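Local coordinates for 2S Albumin protein (Dolichos, PDB 6IX1) that is a seed albumin with a hemopexin-type fold and probably serves as a storage protein, its precise biochemical role being unsettled, at residues Ile4-Arg9 / Asp63-Thr68; Cys21-Arg26 / Thr40-Ile45. All blocks are in the same frame, centred on the assembly; numbering follows the deposited sequence.

Overall arrangement
From the N terminus the chain first lays down strand 6-9 beside the centre of the molecule and then zigzags outward through strands 15-20 and 23-28. Interaction 2 closes the short loop between 21-26 and 40-45, pairing the last two strands of this four-stranded antiparallel sheet, with the centre of the contact about 15 Å from the centre of the chain. After helix 45-48 the chain returns inward, and at 63-68 interaction 1 closes a wider loop that encloses the first one completely. Interaction 1 thus joins the innermost strands of two successive sheets, whereas interaction 2 stays within one. The centres of the two contacts lie about 13 Å apart, linked by a probable hydrogen bond from Cys21 N to Asn5 OD1.

Interaction 1. Residues Ile4-Arg9 / Asp63-Thr68; sequences INAAFR and DCSFDT
Strands 6-9 and 64-67 run side by side, 4° from parallel, but no backbone-to-backbone hydrogen bond joins them; side chains from 63-68 bridge the gap. Asp67 does most of it. Its CB sits 3.2 Å from Arg9 O, and chi1 of 45° tucks CG between its own backbone N and carbonyl carbon, so that the carboxylate reaches across to Arg9. OD1 takes the hydrogen of Arg9 N at 3.0 Å, the donor standing well above the carboxylate plane. OD2 forms a salt bridge to Arg9 NE at 3.3 Å, but the hydrogen bonds it takes from NE and NH2 are both weak; the guanidinium is turned 57° from the carboxylate. One water ties OD2 to Arg9 NH2, and Arg9 NH1 goes on to Ser177 O. An alanine in place of Asp67 would remove both carboxylate oxygens, including the acceptor of Arg9 N, and would probably leave the guanidinium less firmly placed and the two strands less well coupled. Earlier on both strands, Ser65 OG makes a weak hydrogen bond to Ala7 O (2.8 Å) and lies at the edge of the Phe8 ring, 3.6 Å from CD2, while Ala6 CB rests on Cys64 N. Near the middle of a hemopexin-type propeller, two neighbouring inner strands are therefore coupled by a buried carboxylate whose negative charge is likely to be stabilised by Arg9, with Arg123 also touching Asp67.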
loop_
_atom_site.group_PDB
_atom_site.type_symbol
_atom_site.label_atom_id
_atom_site.label_comp_id
_atom_site.label_asym_id
_atom_site.label_seq_id
_atom_site.Cartn_x
_atom_site.Cartn_y
_atom_site.Cartn_z
ATOM N N ILE A 4 5.755 -9.051 1.364
ATOM C CA ILE A 4 5.333 -7.859 0.598
ATOM C C ILE A 4 5.668 -6.588 1.374
ATOM O O ILE A 4 5.218 -6.464 2.535
ATOM C CB ILE A 4 3.871 -7.974 0.153
ATOM C CG1 ILE A 4 3.695 -9.209 -0.743
ATOM C CG2 ILE A 4 3.395 -6.734 -0.540
ATOM C CD1 ILE A 4 2.241 -9.597 -1.068
ATOM N N ASN A 5 6.396 -5.667 0.791
ATOM C CA ASN A 5 6.776 -4.419 1.421
ATOM C C ASN A 5 5.856 -3.275 1.059
ATOM O O ASN A 5 5.808 -2.331 1.863
ATOM C CB ASN A 5 8.208 -4.007 1.065
ATOM C CG ASN A 5 9.186 -5.063 1.414
ATOM O OD1 ASN A 5 9.745 -5.775 0.582
ATOM N ND2 ASN A 5 9.526 -5.082 2.687
ATOM N N ALA A 6 5.137 -3.299 -0.024
ATOM C CA ALA A 6 4.179 -2.268 -0.363
ATOM C C ALA A 6 3.205 -2.768 -1.404
ATOM O O ALA A 6 3.578 -3.696 -2.173
ATOM C CB ALA A 6 4.907 -1.014 -0.841
ATOM N N ALA A 7 2.078 -2.131 -1.541
ATOM C CA ALA A 7 1.150 -2.448 -2.629
ATOM C C ALA A 7 0.346 -1.229 -3.012
ATOM O O ALA A 7 0.147 -0.296 -2.176
ATOM C CB ALA A 7 0.241 -3.560 -2.150
ATOM N N PHE A 8 -0.209 -1.211 -4.210
ATOM C CA PHE A 8 -1.259 -0.241 -4.536
ATOM C C PHE A 8 -2.154 -0.794 -5.630
ATOM O O PHE A 8 -1.757 -1.679 -6.413
ATOM C CB PHE A 8 -0.676 1.143 -4.871
ATOM C CG PHE A 8 0.093 1.299 -6.158
ATOM C CD1 PHE A 8 -0.571 1.400 -7.382
ATOM C CD2 PHE A 8 1.463 1.339 -6.100
ATOM C CE1 PHE A 8 0.167 1.570 -8.537
ATOM C CE2 PHE A 8 2.181 1.557 -7.281
ATOM C CZ PHE A 8 1.529 1.627 -8.495
ATOM N N ARG A 9 -3.364 -0.285 -5.638
ATOM C CA ARG A 9 -4.424 -0.675 -6.561
ATOM C C ARG A 9 -4.282 0.091 -7.870
ATOM O O ARG A 9 -4.206 1.331 -7.890
ATOM C CB ARG A 9 -5.779 -0.333 -5.895
ATOM C CG ARG A 9 -6.965 -0.664 -6.757
ATOM C CD ARG A 9 -8.293 -0.260 -6.209
ATOM N NE ARG A 9 -8.388 1.162 -5.985
ATOM C CZ ARG A 9 -9.443 1.733 -5.371
ATOM N NH1 ARG A 9 -10.384 1.015 -4.839
ATOM N NH2 ARG A 9 -9.414 3.062 -5.191
ATOM N N ASP A 63 8.915 1.117 -0.024
ATOM C CA ASP A 63 8.532 0.532 1.280
ATOM C C ASP A 63 7.153 0.968 1.743
ATOM O O ASP A 63 6.693 0.539 2.816
ATOM C CB ASP A 63 9.564 0.737 2.390
ATOM C CG ASP A 63 9.840 2.183 2.724
ATOM O OD1 ASP A 63 8.960 3.012 2.390
ATOM O OD2 ASP A 63 10.787 2.403 3.491
ATOM N N CYS A 64 6.447 1.742 0.933
ATOM C CA CYS A 64 5.051 2.138 1.156
ATOM C C CYS A 64 4.543 2.781 -0.128
ATOM O O CYS A 64 5.342 3.340 -0.872
ATOM C CB CYS A 64 4.935 3.076 2.369
ATOM S SG CYS A 64 3.230 3.487 2.837
ATOM N N SER A 65 3.265 2.631 -0.365
ATOM C CA SER A 65 2.660 3.231 -1.564
ATOM C C SER A 65 1.176 3.345 -1.385
ATOM O O SER A 65 0.647 2.567 -0.622
ATOM C CB SER A 65 2.936 2.422 -2.795
ATOM O OG SER A 65 2.595 1.039 -2.663
ATOM N N PHE A 66 0.550 4.245 -2.150
ATOM C CA PHE A 66 -0.903 4.256 -2.291
ATOM C C PHE A 66 -1.301 4.905 -3.597
ATOM O O PHE A 66 -0.750 5.902 -3.977
ATOM C CB PHE A 66 -1.605 4.900 -1.094
ATOM C CG PHE A 66 -1.183 6.291 -0.732
ATOM C CD1 PHE A 66 -1.827 7.374 -1.348
ATOM C CD2 PHE A 66 -0.186 6.553 0.181
ATOM C CE1 PHE A 66 -1.511 8.676 -1.001
ATOM C CE2 PHE A 66 0.158 7.879 0.499
ATOM C CZ PHE A 66 -0.544 8.921 -0.027
ATOM N N ASP A 67 -2.357 4.348 -4.132
ATOM C CA ASP A 67 -2.993 4.959 -5.314
ATOM C C ASP A 67 -3.837 6.175 -4.864
ATOM O O ASP A 67 -4.404 6.168 -3.752
ATOM C CB ASP A 67 -3.863 3.956 -6.061
ATOM C CG ASP A 67 -4.762 3.118 -5.140
ATOM O OD1 ASP A 67 -4.178 2.308 -4.290
ATOM O OD2 ASP A 67 -6.011 3.263 -5.176
ATOM N N THR A 68 -3.994 7.160 -5.783
ATOM C CA THR A 68 -4.831 8.321 -5.463
ATOM C C THR A 68 -6.029 8.358 -6.405
ATOM O O THR A 68 -7.139 7.967 -5.990
ATOM C CB THR A 68 -3.976 9.606 -5.519
ATOM O OG1 THR A 68 -3.331 9.647 -6.776
ATOM C CG2 THR A 68 -2.960 9.634 -4.420
HETATM O O HOH W 1 -7.454 4.925 -6.411
HETATM O O HOH W 2 -6.658 2.805 -8.376
#

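Interaction 2. Residues Cys21-Arg26 / Thr40-Ile45; sequences CNKYVR and TNLRLI
Tyr24 holds CG between its backbone N and carbonyl carbon (chi1 78°), and Arg43 runs out extended with CG anti to the backbone N (chi1 -176°), so the two side chains lie alongside each other, pointing the same way. Arg43 CB, CG and CD pass within about 4 Å of Tyr24 CE1 on the way to its hydroxyl, where CD comes within 3.5 Å of OH and NH1 makes a weak hydrogen bond to it; Arg43 NE is held by Ser47 OG. Leu44 O lies in the ring plane, 3.6 Å from Tyr24 CE1. Thr40 brings CG2 to the hydroxyl end of the ring and presents OG1 to the Arg26 guanidinium. The arginine chain, bent at chi3, crosses the threonine at about a right angle and donates from NH2 to Thr40 OG1 at 2.9 Å, nearly in the guanidinium plane, while NH1 forms a salt bridge with Glu15. A water links Tyr24 OH to Thr40 OG1. Beneath these groups the backbone pairs Tyr24 with Arg43. Tyr24 N donates to Arg43 O at 2.8 Å. Arg43 N returns a bond to Tyr24 O at 3.0 Å, and the pairing then slips by one residue before Arg26 meets Thr40. Val25 and Leu42 touch through CG1 and CD1. At the other end Ile45 N gives a straight 3.0 Å bond to Asn22 O; Leu44, at the N-cap position, immediately precedes the helix. This is a bulged antiparallel beta hairpin: the third and fourth strands of a four-stranded sheet, as in a hemopexin propeller blade, running straight into the short helix 45-48.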
loop_
_atom_site.group_PDB
_atom_site.type_symbol
_atom_site.label_atom_id
_atom_site.label_comp_id
_atom_site.label_asym_id
_atom_site.label_seq_id
_atom_site.Cartn_x
_atom_site.Cartn_y
_atom_site.Cartn_z
ATOM N N CYS A 21 11.301 -5.637 -1.832
ATOM C CA CYS A 21 12.649 -5.093 -1.891
ATOM C C CYS A 21 12.701 -4.179 -3.114
ATOM O O CYS A 21 11.901 -3.268 -3.262
ATOM C CB CYS A 21 13.736 -6.160 -1.823
ATOM S SG CYS A 21 13.533 -7.098 -0.318
ATOM N N ASN A 22 13.695 -4.410 -3.941
ATOM C CA ASN A 22 13.939 -3.624 -5.178
ATOM C C ASN A 22 13.191 -4.149 -6.392
ATOM O O ASN A 22 13.486 -3.631 -7.514
ATOM C CB ASN A 22 15.438 -3.519 -5.483
ATOM C CG ASN A 22 16.075 -4.878 -5.740
ATOM O OD1 ASN A 22 15.516 -5.909 -5.388
ATOM N ND2 ASN A 22 17.293 -4.889 -6.244
ATOM N N LYS A 23 12.233 -5.023 -6.198
ATOM C CA LYS A 23 11.534 -5.653 -7.327
ATOM C C LYS A 23 10.043 -5.564 -7.158
ATOM O O LYS A 23 9.530 -5.112 -6.109
ATOM C CB LYS A 23 11.947 -7.114 -7.430
ATOM C CG LYS A 23 13.445 -7.273 -7.725
ATOM C CD LYS A 23 13.978 -8.674 -7.779
ATOM C CE LYS A 23 15.503 -8.728 -7.764
ATOM N NZ LYS A 23 16.017 -8.448 -6.397
ATOM N N TYR A 24 9.296 -5.898 -8.185
ATOM C CA TYR A 24 7.822 -5.874 -8.080
ATOM C C TYR A 24 7.205 -6.890 -9.034
ATOM O O TYR A 24 7.901 -7.416 -9.934
ATOM C CB TYR A 24 7.288 -4.471 -8.397
ATOM C CG TYR A 24 7.241 -4.127 -9.857
ATOM C CD1 TYR A 24 8.352 -3.827 -10.568
ATOM C CD2 TYR A 24 6.033 -4.175 -10.545
ATOM C CE1 TYR A 24 8.296 -3.661 -11.957
ATOM C CE2 TYR A 24 5.956 -3.937 -11.909
ATOM C CZ TYR A 24 7.102 -3.623 -12.612
ATOM O OH TYR A 24 7.056 -3.422 -13.950
ATOM N N VAL A 25 5.926 -7.177 -8.831
ATOM C CA VAL A 25 5.034 -7.905 -9.748
ATOM C C VAL A 25 3.778 -7.103 -9.916
ATOM O O VAL A 25 3.402 -6.261 -9.067
ATOM C CB VAL A 25 4.712 -9.347 -9.350
ATOM C CG1 VAL A 25 5.942 -10.232 -9.477
ATOM C CG2 VAL A 25 4.047 -9.415 -8.027
ATOM N N ARG A 26 3.096 -7.318 -11.013
ATOM C CA ARG A 26 1.746 -6.830 -11.252
ATOM C C ARG A 26 0.877 -8.082 -11.361
ATOM O O ARG A 26 1.226 -9.006 -12.128
ATOM C CB ARG A 26 1.671 -5.994 -12.520
ATOM C CG ARG A 26 0.271 -5.510 -12.791
ATOM C CD ARG A 26 0.329 -4.450 -13.887
ATOM N NE ARG A 26 1.041 -4.933 -15.063
ATOM C CZ ARG A 26 0.580 -5.481 -16.151
ATOM N NH1 ARG A 26 -0.651 -5.415 -16.455
ATOM N NH2 ARG A 26 1.488 -5.948 -16.955
ATOM N N THR A 40 2.897 -9.072 -14.769
ATOM C CA THR A 40 4.356 -8.710 -14.929
ATOM C C THR A 40 5.169 -9.612 -14.024
ATOM O O THR A 40 4.996 -9.526 -12.793
ATOM C CB THR A 40 4.649 -7.236 -14.588
ATOM O OG1 THR A 40 3.933 -6.434 -15.510
ATOM C CG2 THR A 40 6.107 -6.858 -14.671
ATOM N N ASN A 41 5.954 -10.495 -14.623
ATOM C CA ASN A 41 6.879 -11.356 -13.894
ATOM C C ASN A 41 7.847 -10.475 -13.073
ATOM O O ASN A 41 8.201 -9.371 -13.451
ATOM C CB ASN A 41 7.645 -12.316 -14.812
ATOM C CG ASN A 41 6.894 -13.582 -15.148
ATOM O OD1 ASN A 41 6.140 -14.114 -14.328
ATOM N ND2 ASN A 41 7.158 -14.093 -16.344
ATOM N N LEU A 42 8.341 -11.047 -11.971
ATOM C CA LEU A 42 9.208 -10.354 -11.025
ATOM C C LEU A 42 10.238 -9.529 -11.791
ATOM O O LEU A 42 10.983 -10.064 -12.593
ATOM C CB LEU A 42 9.891 -11.319 -10.092
ATOM C CG LEU A 42 10.674 -10.704 -8.940
ATOM C CD1 LEU A 42 9.780 -10.006 -7.949
ATOM C CD2 LEU A 42 11.482 -11.794 -8.252
ATOM N N ARG A 43 10.313 -8.226 -11.521
ATOM C CA ARG A 43 11.071 -7.241 -12.324
ATOM C C ARG A 43 11.644 -6.234 -11.384
ATOM O O ARG A 43 10.948 -5.820 -10.451
ATOM C CB ARG A 43 10.162 -6.582 -13.415
ATOM C CG ARG A 43 10.774 -5.617 -14.383
ATOM C CD ARG A 43 9.669 -5.309 -15.391
ATOM N NE ARG A 43 10.105 -4.532 -16.528
ATOM C CZ ARG A 43 9.297 -3.918 -17.377
ATOM N NH1 ARG A 43 7.984 -3.917 -17.179
ATOM N NH2 ARG A 43 9.824 -3.213 -18.356
ATOM N N LEU A 44 12.788 -5.711 -11.704
ATOM C CA LEU A 44 13.319 -4.584 -10.911
ATOM C C LEU A 44 12.356 -3.433 -11.089
ATOM O O LEU A 44 11.857 -3.078 -12.181
ATOM C CB LEU A 44 14.697 -4.149 -11.417
ATOM C CG LEU A 44 15.847 -5.083 -11.143
ATOM C CD1 LEU A 44 17.043 -4.602 -11.932
ATOM C CD2 LEU A 44 16.147 -5.045 -9.690
ATOM N N ILE A 45 12.146 -2.698 -10.001
ATOM C CA ILE A 45 11.440 -1.394 -10.049
ATOM C C ILE A 45 12.061 -0.451 -11.072
ATOM O O ILE A 45 11.333 0.196 -11.836
ATOM C CB ILE A 45 11.357 -0.801 -8.641
ATOM C CG1 ILE A 45 10.557 -1.683 -7.663
ATOM C CG2 ILE A 45 10.898 0.639 -8.636
ATOM C CD1 ILE A 45 10.797 -1.387 -6.220
HETATM O O HOH W 3 4.075 -3.346 -15.173
#